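PDB 1O6A: putative flagellar motor switch protein FliN from Thermotoga maritima, which probably forms part of the flagellar C-ring switch complex, which helps set the direction of motor rotation. Local coordinates for the interface of chains A and B. Numbering follows the deposited sequence. Chains: chain A/B, putative flagellar motor switch protein FliN.

The four contacts lie along one two-fold symmetric interface, so each recurs with the chains exchanged. Contacts 3 and 4 are the nearest pair, about 9 Å between the centres of their C-alpha atoms, and share A:Ile81 and B:Ile46. Contact 1 lies about 11 Å from contact 4 and 12 Å from contact 3; contacts 2 and 3 stand about 19 Å apart, centre to centre. Chain B thus meets chain A by strand pairing in contacts 1 and 3, helix against helices in contact 2, and the helix end and following residues largely against strands in contact 4. Such continuous engagement suggests an intertwined dimer rather than a casual crystal contact.

Contact 1: the interface of chains A and B. Residues chain A 22-24; chain B 28-31.
A:Val23 and B:Thr30 are directly opposed where strand 20-26 of chain A pairs antiparallel with strand 28-33 of chain B. A:Val23 N donates to B:Thr30 O at 2.9 Å, and B:Thr30 N donates back to A:Val23 O at 3.0 Å; both bonds are nearly straight, with 169° and 161° at the hydrogen. The two side chains emerge on the same side of the strands, where A:Val23 CB meets the methyl B:Thr30 CG2 at 4.0 Å. B:Arg29 leaves on the other side. Its CB starts 3.4 Å from A:Val23 O and also meets A:Lys22 CE at 3.8 Å, a carbon of a poorly ordered side chain that crosses at about a right angle. With CG anti to the carbonyl carbon (chi1 -57°), the extended chain runs alongside A:Thr24, both pointing the same way. B:Arg29 CG lies 4.0 Å from A:Thr24 CG2, while CD makes a second, slightly longer approach to A:Lys22 CE. B:Arg29 NE is 3.9 Å from the same threonine methyl, which rests over one face of the guanidinium, toward its rim. Were an alanine here, A:Thr24 CG2 would probably lose its cover and a gap would open beside the paired strands. In the fold, this patch joins the two chains edge to edge, and the pairing carries beta-sheet bonding from one to the other in the deposited pair, probably a dimer.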
loop_
_atom_site.group_PDB
_atom_site.type_symbol
_atom_site.label_atom_id
_atom_site.label_comp_id
_atom_site.label_asym_id
_atom_site.label_seq_id
_atom_site.Cartn_x
_atom_site.Cartn_y
_atom_site.Cartn_z
ATOM N N LYS A 22 -5.759 -10.859 -1.478
ATOM C CA LYS A 22 -4.739 -10.011 -0.879
ATOM C C LYS A 22 -5.131 -8.541 -0.914
ATOM O O LYS A 22 -5.345 -7.982 -1.983
ATOM C CB LYS A 22 -3.427 -10.195 -1.630
ATOM C CG LYS A 22 -2.234 -9.533 -0.959
ATOM C CD LYS A 22 -1.730 -10.399 0.208
ATOM C CE LYS A 22 -1.721 -9.621 1.524
ATOM N NZ LYS A 22 -1.130 -10.443 2.618
ATOM N N VAL A 23 -5.181 -7.909 0.255
ATOM C CA VAL A 23 -5.546 -6.513 0.367
ATOM C C VAL A 23 -4.304 -5.737 0.783
ATOM O O VAL A 23 -3.573 -6.155 1.681
ATOM C CB VAL A 23 -6.666 -6.337 1.399
ATOM C CG1 VAL A 23 -7.073 -4.883 1.527
ATOM C CG2 VAL A 23 -7.846 -7.207 1.036
ATOM N N THR A 24 -4.046 -4.643 0.077
ATOM C CA THR A 24 -2.924 -3.731 0.341
ATOM C C THR A 24 -3.476 -2.324 0.487
ATOM O O THR A 24 -4.394 -1.938 -0.249
ATOM C CB THR A 24 -1.885 -3.776 -0.823
ATOM O OG1 THR A 24 -2.515 -3.452 -2.072
ATOM C CG2 THR A 24 -1.321 -5.159 -1.058
ATOM N N GLY B 28 0.040 -1.183 5.177
ATOM C CA GLY B 28 -0.099 -2.539 5.652
ATOM C C GLY B 28 -0.875 -3.406 4.674
ATOM O O GLY B 28 -1.386 -2.914 3.661
ATOM N N ARG B 29 -0.997 -4.677 5.038
ATOM C CA ARG B 29 -1.690 -5.705 4.262
ATOM C C ARG B 29 -2.567 -6.592 5.132
ATOM O O ARG B 29 -2.412 -6.665 6.362
ATOM C CB ARG B 29 -0.722 -6.602 3.516
ATOM C CG ARG B 29 0.204 -5.917 2.607
ATOM C CD ARG B 29 1.126 -6.893 1.847
ATOM N NE ARG B 29 1.885 -6.132 0.873
ATOM C CZ ARG B 29 2.516 -6.656 -0.144
ATOM N NH1 ARG B 29 2.478 -7.961 -0.344
ATOM N NH2 ARG B 29 3.178 -5.864 -0.972
ATOM N N THR B 30 -3.483 -7.289 4.468
ATOM C CA THR B 30 -4.223 -8.349 5.109
ATOM C C THR B 30 -4.766 -9.262 4.016
ATOM O O THR B 30 -4.467 -9.068 2.829
ATOM C CB THR B 30 -5.342 -7.757 6.061
ATOM O OG1 THR B 30 -5.941 -8.806 6.850
ATOM C CG2 THR B 30 -6.497 -7.154 5.295
ATOM N N ARG B 31 -5.505 -10.275 4.416
ATOM C CA ARG B 31 -6.201 -11.140 3.489
ATOM C C ARG B 31 -7.609 -11.238 3.977
ATOM O O ARG B 31 -7.884 -11.274 5.186
ATOM C CB ARG B 31 -5.543 -12.529 3.417
ATOM C CG ARG B 31 -4.071 -12.522 3.025
ATOM C CD ARG B 31 -3.440 -13.910 2.946
ATOM N NE ARG B 31 -3.795 -14.635 4.149
ATOM C CZ ARG B 31 -4.432 -15.779 4.176
ATOM N NH1 ARG B 31 -4.652 -16.442 3.045
ATOM N NH2 ARG B 31 -4.759 -16.298 5.353
#

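Contact 2: the interface of chains A and B. Residues chain A 13, 16-17, 91, 94; chain B 34-35, 38.
B:Leu34, which opens helix 34-39, is wedged against A:Leu16 and A:Leu94 and buries 64 Å², the most of this group. Its two methyls divide the work. CD2 reaches A:Leu16 CB at 3.5 Å, and CD1 meets A:Leu94 CD1 at 3.9 Å as those two side chains slide past each other in opposite directions. The torsion behind this fork puts CG on the far side from the backbone N (chi1 179°), which carries the branch in between helices 11-16 and 87-94 of chain A. One turn further along, B:Leu38 adds 41 Å². It meets A:Leu13 tip to tip, CD1 to CD1 at 3.9 Å, and crosses A:Leu91 at about a right angle, its CD2 approaching A:Leu91 CG. The leucines of the two chains therefore form a continuous apolar seam with helices on both sides, which probably helps hold the chains together. A:Leu17, with 52 Å² hidden, lies at the border of this seam and packs its CB and CD2 over the start of B:Lys35. Its carbonyl supplies the polar element: B:Lys35 N, in the first turn of helix 34-39, donates to A:Leu17 O at 3.0 Å.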
loop_
_atom_site.group_PDB
_atom_site.type_symbol
_atom_site.label_atom_id
_atom_site.label_comp_id
_atom_site.label_asym_id
_atom_site.label_seq_id
_atom_site.Cartn_x
_atom_site.Cartn_y
_atom_site.Cartn_z
ATOM N N LEU A 13 -20.629 -17.569 -8.584
ATOM C CA LEU A 13 -20.169 -16.752 -7.459
ATOM C C LEU A 13 -20.108 -17.560 -6.144
ATOM O O LEU A 13 -19.186 -17.391 -5.359
ATOM C CB LEU A 13 -21.064 -15.515 -7.277
ATOM C CG LEU A 13 -20.709 -14.574 -6.111
ATOM C CD1 LEU A 13 -19.323 -14.026 -6.262
ATOM C CD2 LEU A 13 -21.723 -13.404 -5.999
ATOM N N LEU A 16 -16.945 -19.119 -5.214
ATOM C CA LEU A 16 -15.804 -18.222 -5.063
ATOM C C LEU A 16 -15.763 -17.488 -3.725
ATOM O O LEU A 16 -14.798 -16.790 -3.430
ATOM C CB LEU A 16 -15.850 -17.158 -6.170
ATOM C CG LEU A 16 -15.897 -17.701 -7.596
ATOM C CD1 LEU A 16 -16.068 -16.551 -8.603
ATOM C CD2 LEU A 16 -14.642 -18.462 -7.858
ATOM N N LEU A 17 -16.801 -17.632 -2.924
ATOM C CA LEU A 17 -16.968 -16.740 -1.780
ATOM C C LEU A 17 -15.894 -16.879 -0.731
ATOM O O LEU A 17 -15.662 -15.938 0.037
ATOM C CB LEU A 17 -18.333 -16.922 -1.124
ATOM C CG LEU A 17 -19.528 -16.454 -1.954
ATOM C CD1 LEU A 17 -20.795 -16.777 -1.181
ATOM C CD2 LEU A 17 -19.441 -14.987 -2.258
ATOM N N LEU A 91 -16.332 -7.122 -8.526
ATOM C CA LEU A 91 -16.224 -8.375 -9.272
ATOM C C LEU A 91 -15.595 -8.193 -10.631
ATOM O O LEU A 91 -14.770 -9.014 -11.051
ATOM C CB LEU A 91 -17.606 -8.993 -9.468
ATOM C CG LEU A 91 -17.979 -10.042 -8.448
ATOM C CD1 LEU A 91 -19.366 -10.582 -8.801
ATOM C CD2 LEU A 91 -16.917 -11.182 -8.401
ATOM N N LEU A 94 -11.838 -7.466 -10.390
ATOM C CA LEU A 94 -11.098 -8.640 -9.948
ATOM C C LEU A 94 -11.061 -9.691 -11.043
ATOM O O LEU A 94 -10.188 -10.547 -11.036
ATOM C CB LEU A 94 -11.724 -9.246 -8.687
ATOM C CG LEU A 94 -11.537 -8.370 -7.459
ATOM C CD1 LEU A 94 -12.368 -8.884 -6.311
ATOM C CD2 LEU A 94 -10.060 -8.293 -7.096
ATOM N N LEU B 34 -13.348 -13.249 -0.732
ATOM C CA LEU B 34 -14.166 -12.523 -1.691
ATOM C C LEU B 34 -15.526 -12.109 -1.108
ATOM O O LEU B 34 -16.050 -11.035 -1.398
ATOM C CB LEU B 34 -14.427 -13.436 -2.909
ATOM C CG LEU B 34 -15.309 -12.812 -4.010
ATOM C CD1 LEU B 34 -14.681 -11.577 -4.596
ATOM C CD2 LEU B 34 -15.564 -13.822 -5.097
ATOM N N LYS B 35 -16.140 -12.966 -0.309
ATOM C CA LYS B 35 -17.421 -12.625 0.296
ATOM C C LYS B 35 -17.292 -11.306 1.051
ATOM O O LYS B 35 -18.066 -10.372 0.839
ATOM C CB LYS B 35 -17.881 -13.715 1.258
ATOM C CG LYS B 35 -19.312 -13.512 1.782
ATOM C CD LYS B 35 -19.711 -14.662 2.726
ATOM C CE LYS B 35 -20.485 -14.193 3.962
ATOM N NZ LYS B 35 -19.633 -13.504 4.996
ATOM N N LEU B 38 -16.890 -8.215 -1.082
ATOM C CA LEU B 38 -18.157 -7.841 -1.689
ATOM C C LEU B 38 -19.199 -7.266 -0.707
ATOM O O LEU B 38 -20.124 -6.579 -1.128
ATOM C CB LEU B 38 -18.783 -9.026 -2.435
ATOM C CG LEU B 38 -18.003 -9.632 -3.587
ATOM C CD1 LEU B 38 -18.797 -10.776 -4.176
ATOM C CD2 LEU B 38 -17.675 -8.574 -4.637
#

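Contact 3: the interface of chains A and B. Residues chain A 71, 78-81; chain B 44-46.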
loop_
_atom_site.group_PDB
_atom_site.type_symbol
_atom_site.label_atom_id
_atom_site.label_comp_id
_atom_site.label_asym_id
_atom_site.label_seq_id
_atom_site.Cartn_x
_atom_site.Cartn_y
_atom_site.Cartn_z
ATOM N N VAL A 71 -7.189 4.322 10.790
ATOM C CA VAL A 71 -7.642 4.185 12.168
ATOM C C VAL A 71 -6.770 3.182 12.926
ATOM O O VAL A 71 -6.057 2.392 12.339
ATOM C CB VAL A 71 -9.122 3.729 12.237
ATOM C CG1 VAL A 71 -9.999 4.745 11.572
ATOM C CG2 VAL A 71 -9.336 2.392 11.523
ATOM N N GLY A 78 -5.499 0.158 10.912
ATOM C CA GLY A 78 -6.563 -0.248 10.018
ATOM C C GLY A 78 -6.989 0.902 9.117
ATOM O O GLY A 78 -6.431 2.008 9.208
ATOM N N VAL A 79 -8.002 0.636 8.275
ATOM C CA VAL A 79 -8.574 1.656 7.406
ATOM C C VAL A 79 -10.109 1.565 7.492
ATOM O O VAL A 79 -10.681 0.463 7.525
ATOM C CB VAL A 79 -7.956 1.535 5.952
ATOM C CG1 VAL A 79 -8.366 0.232 5.250
ATOM C CG2 VAL A 79 -8.288 2.746 5.092
ATOM N N ARG A 80 -10.769 2.716 7.585
ATOM C CA ARG A 80 -12.210 2.804 7.499
ATOM C C ARG A 80 -12.508 3.244 6.081
ATOM O O ARG A 80 -11.966 4.261 5.609
ATOM C CB ARG A 80 -12.735 3.839 8.478
ATOM C CG ARG A 80 -14.269 3.967 8.446
ATOM C CD ARG A 80 -14.729 5.098 9.282
ATOM N NE ARG A 80 -14.465 4.821 10.689
ATOM C CZ ARG A 80 -13.699 5.550 11.472
ATOM N NH1 ARG A 80 -13.096 6.643 11.033
ATOM N NH2 ARG A 80 -13.548 5.196 12.734
ATOM N N ILE A 81 -13.343 2.480 5.393
ATOM C CA ILE A 81 -13.684 2.774 4.001
ATOM C C ILE A 81 -14.504 4.076 3.925
ATOM O O ILE A 81 -15.547 4.212 4.585
ATOM C CB ILE A 81 -14.448 1.572 3.385
ATOM C CG1 ILE A 81 -13.469 0.417 3.146
ATOM C CG2 ILE A 81 -15.172 1.953 2.099
ATOM C CD1 ILE A 81 -14.132 -0.904 2.857
ATOM N N SER B 44 -17.127 0.413 6.758
ATOM C CA SER B 44 -16.468 -0.861 7.086
ATOM C C SER B 44 -15.000 -0.603 7.501
ATOM O O SER B 44 -14.363 0.325 7.043
ATOM C CB SER B 44 -16.462 -1.810 5.889
ATOM O OG SER B 44 -17.734 -2.296 5.578
ATOM N N ILE B 45 -14.457 -1.451 8.359
ATOM C CA ILE B 45 -13.095 -1.279 8.810
ATOM C C ILE B 45 -12.283 -2.502 8.404
ATOM O O ILE B 45 -12.727 -3.620 8.586
ATOM C CB ILE B 45 -13.078 -1.092 10.312
ATOM C CG1 ILE B 45 -13.514 0.342 10.644
ATOM C CG2 ILE B 45 -11.668 -1.341 10.835
ATOM C CD1 ILE B 45 -13.865 0.543 12.049
ATOM N N ILE B 46 -11.081 -2.283 7.890
ATOM C CA ILE B 46 -10.203 -3.359 7.504
ATOM C C ILE B 46 -9.000 -3.267 8.439
ATOM O O ILE B 46 -8.346 -2.251 8.488
ATOM C CB ILE B 46 -9.755 -3.174 6.048
ATOM C CG1 ILE B 46 -10.965 -3.216 5.090
ATOM C CG2 ILE B 46 -8.713 -4.246 5.686
ATOM C CD1 ILE B 46 -10.551 -2.983 3.621
#
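A:Val79 and B:Ile46 exchange a pair of main-chain hydrogen bonds, the signature of antiparallel strand pairing. B:Ile46 N donates to A:Val79 O at 2.8 Å, and A:Val79 N donates to B:Ile46 O at 2.9 Å. Two residues on, A:Ile81 N donates to B:Ser44 O at 2.9 Å. Between these bonded positions A:Arg80 and B:Ile45 are paired, directing their side chains to the opposite side of the strands. The side chains of A:Val79 and B:Ile46 lie side by side and point the same way. A:Val79 CG1, set between the backbone N and the carbonyl carbon (chi1 67°), comes to 3.8 Å from B:Ile46 CB. On that same side A:Ile81 CD1 covers B:Ser44 CB at 3.9 Å. The second shell lies within chain A: A:Val71, on the adjoining strand 63-73, sets CG1 over one face of the A:Arg80 guanidinium, 3.4 Å above its plane and toward the rim. The arginine chain bends at chi3 (-67°) to bring the group there, while A:Arg80 CB stays close to B:Ile45 CG1. In the fold, strand 76-81 of chain A thus receives strand 45-48 of chain B along its edge, with B:Ser44 making its bond just ahead of that strand.

Contact 4: the interface of chains A and B. Residues chain A 58, 60, 65, 81, 84, 90; chain B 37, 40, 46.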
loop_
_atom_site.group_PDB
_atom_site.type_symbol
_atom_site.label_atom_id
_atom_site.label_comp_id
_atom_site.label_asym_id
_atom_site.label_seq_id
_atom_site.Cartn_x
_atom_site.Cartn_y
_atom_site.Cartn_z
ATOM N N ILE A 58 -6.959 1.517 -1.314
ATOM C CA ILE A 58 -7.162 0.143 -0.880
ATOM C C ILE A 58 -7.268 -0.720 -2.107
ATOM O O ILE A 58 -8.164 -0.517 -2.911
ATOM C CB ILE A 58 -8.471 0.025 -0.079
ATOM C CG1 ILE A 58 -8.436 0.953 1.141
ATOM C CG2 ILE A 58 -8.720 -1.415 0.335
ATOM C CD1 ILE A 58 -9.792 1.249 1.666
ATOM N N VAL A 60 -7.124 -4.619 -3.977
ATOM C CA VAL A 60 -7.407 -6.019 -3.768
ATOM C C VAL A 60 -6.830 -6.722 -4.971
ATOM O O VAL A 60 -7.151 -6.366 -6.102
ATOM C CB VAL A 60 -8.908 -6.281 -3.545
ATOM C CG1 VAL A 60 -9.151 -7.791 -3.339
ATOM C CG2 VAL A 60 -9.391 -5.546 -2.331
ATOM N N ILE A 65 -10.091 -0.712 -5.416
ATOM C CA ILE A 65 -11.556 -0.811 -5.289
ATOM C C ILE A 65 -12.145 0.168 -4.285
ATOM O O ILE A 65 -13.360 0.367 -4.250
ATOM C CB ILE A 65 -12.013 -2.219 -4.953
ATOM C CG1 ILE A 65 -11.486 -2.667 -3.624
ATOM C CG2 ILE A 65 -11.640 -3.264 -6.051
ATOM C CD1 ILE A 65 -12.518 -3.468 -2.897
ATOM N N ILE A 81 -13.343 2.480 5.393
ATOM C CA ILE A 81 -13.684 2.774 4.001
ATOM C C ILE A 81 -14.504 4.076 3.925
ATOM O O ILE A 81 -15.547 4.212 4.585
ATOM C CB ILE A 81 -14.448 1.572 3.385
ATOM C CG1 ILE A 81 -13.469 0.417 3.146
ATOM C CG2 ILE A 81 -15.172 1.953 2.099
ATOM C CD1 ILE A 81 -14.132 -0.904 2.857
ATOM N N ILE A 84 -16.011 3.600 -2.063
ATOM C CA ILE A 84 -15.869 2.232 -2.618
ATOM C C ILE A 84 -16.701 2.052 -3.873
ATOM O O ILE A 84 -17.731 2.654 -3.996
ATOM C CB ILE A 84 -16.177 1.202 -1.524
ATOM C CG1 ILE A 84 -15.781 -0.212 -1.960
ATOM C CG2 ILE A 84 -17.672 1.279 -1.088
ATOM C CD1 ILE A 84 -15.739 -1.182 -0.804
ATOM N N ARG A 90 -16.634 -4.389 -8.191
ATOM C CA ARG A 90 -15.514 -5.054 -7.523
ATOM C C ARG A 90 -15.258 -6.411 -8.220
ATOM O O ARG A 90 -14.118 -6.798 -8.473
ATOM C CB ARG A 90 -15.827 -5.293 -6.036
ATOM C CG ARG A 90 -15.917 -4.062 -5.180
ATOM C CD ARG A 90 -16.483 -4.291 -3.793
ATOM N NE ARG A 90 -17.492 -3.285 -3.483
ATOM C CZ ARG A 90 -18.150 -3.190 -2.344
ATOM N NH1 ARG A 90 -17.958 -4.066 -1.353
ATOM N NH2 ARG A 90 -19.031 -2.202 -2.202
ATOM N N VAL B 37 -15.004 -8.962 0.811
ATOM C CA VAL B 37 -14.704 -7.859 -0.090
ATOM C C VAL B 37 -15.989 -7.314 -0.692
ATOM O O VAL B 37 -16.162 -6.083 -0.779
ATOM C CB VAL B 37 -13.699 -8.279 -1.206
ATOM C CG1 VAL B 37 -13.590 -7.205 -2.322
ATOM C CG2 VAL B 37 -12.345 -8.528 -0.603
HETATM N N MSE B 40 -18.254 -5.302 1.945
HETATM C CA MSE B 40 -17.786 -4.053 2.504
HETATM C C MSE B 40 -18.626 -2.879 1.986
HETATM O O MSE B 40 -19.133 -2.879 0.858
HETATM C CB MSE B 40 -16.304 -3.817 2.207
HETATM C CG MSE B 40 -15.433 -4.837 2.809
HETATM SE SE MSE B 40 -13.598 -4.203 2.688
HETATM C CE MSE B 40 -13.326 -4.134 0.736
ATOM N N ILE B 46 -11.081 -2.283 7.890
ATOM C CA ILE B 46 -10.203 -3.359 7.504
ATOM C C ILE B 46 -9.000 -3.267 8.439
ATOM O O ILE B 46 -8.346 -2.251 8.488
ATOM C CB ILE B 46 -9.755 -3.174 6.048
ATOM C CG1 ILE B 46 -10.965 -3.216 5.090
ATOM C CG2 ILE B 46 -8.713 -4.246 5.686
ATOM C CD1 ILE B 46 -10.551 -2.983 3.621
#
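A:Ile81 CD1 presses against B:Met40 SE at 3.3 Å, the tightest point of a pocket of isoleucines around this selenomethionine. The chain of B:Met40 bends at chi3 (-64°), turning its terminal CE toward A:Ile65 CD1 at 3.8 Å. A:Ile65, A:Ile81 and A:Ile84 each cross B:Met40 at about a right angle, and A:Ile65 CD1 also touches B:Val37 CG1. Packing slackens toward strand 56-60: A:Ile58 CG2 stands 4.1 Å from B:Ile46 CD1, and A:Val60 CG1 is 4.3 Å from B:Val37 CG2. At the polar border, A:Arg90 NH1 grips two main-chain carbonyls, B:Val37 O and B:Met40 O, each at 2.8 Å. Both oxygens lie close to the guanidinium plane, and these two bonds, with A:Ile84 CD1 over the centre of one face, 3.5 Å above it, probably restrict the group's rotation. A leucine in place of A:Arg90 would probably leave both carbonyls without this donor and free the turn after helix 34-39 to shift. By pairing an apolar pocket with an arginine clasp on the end of that helix, the site holds the helix of one chain against the strands of the other and probably stabilises the dimer.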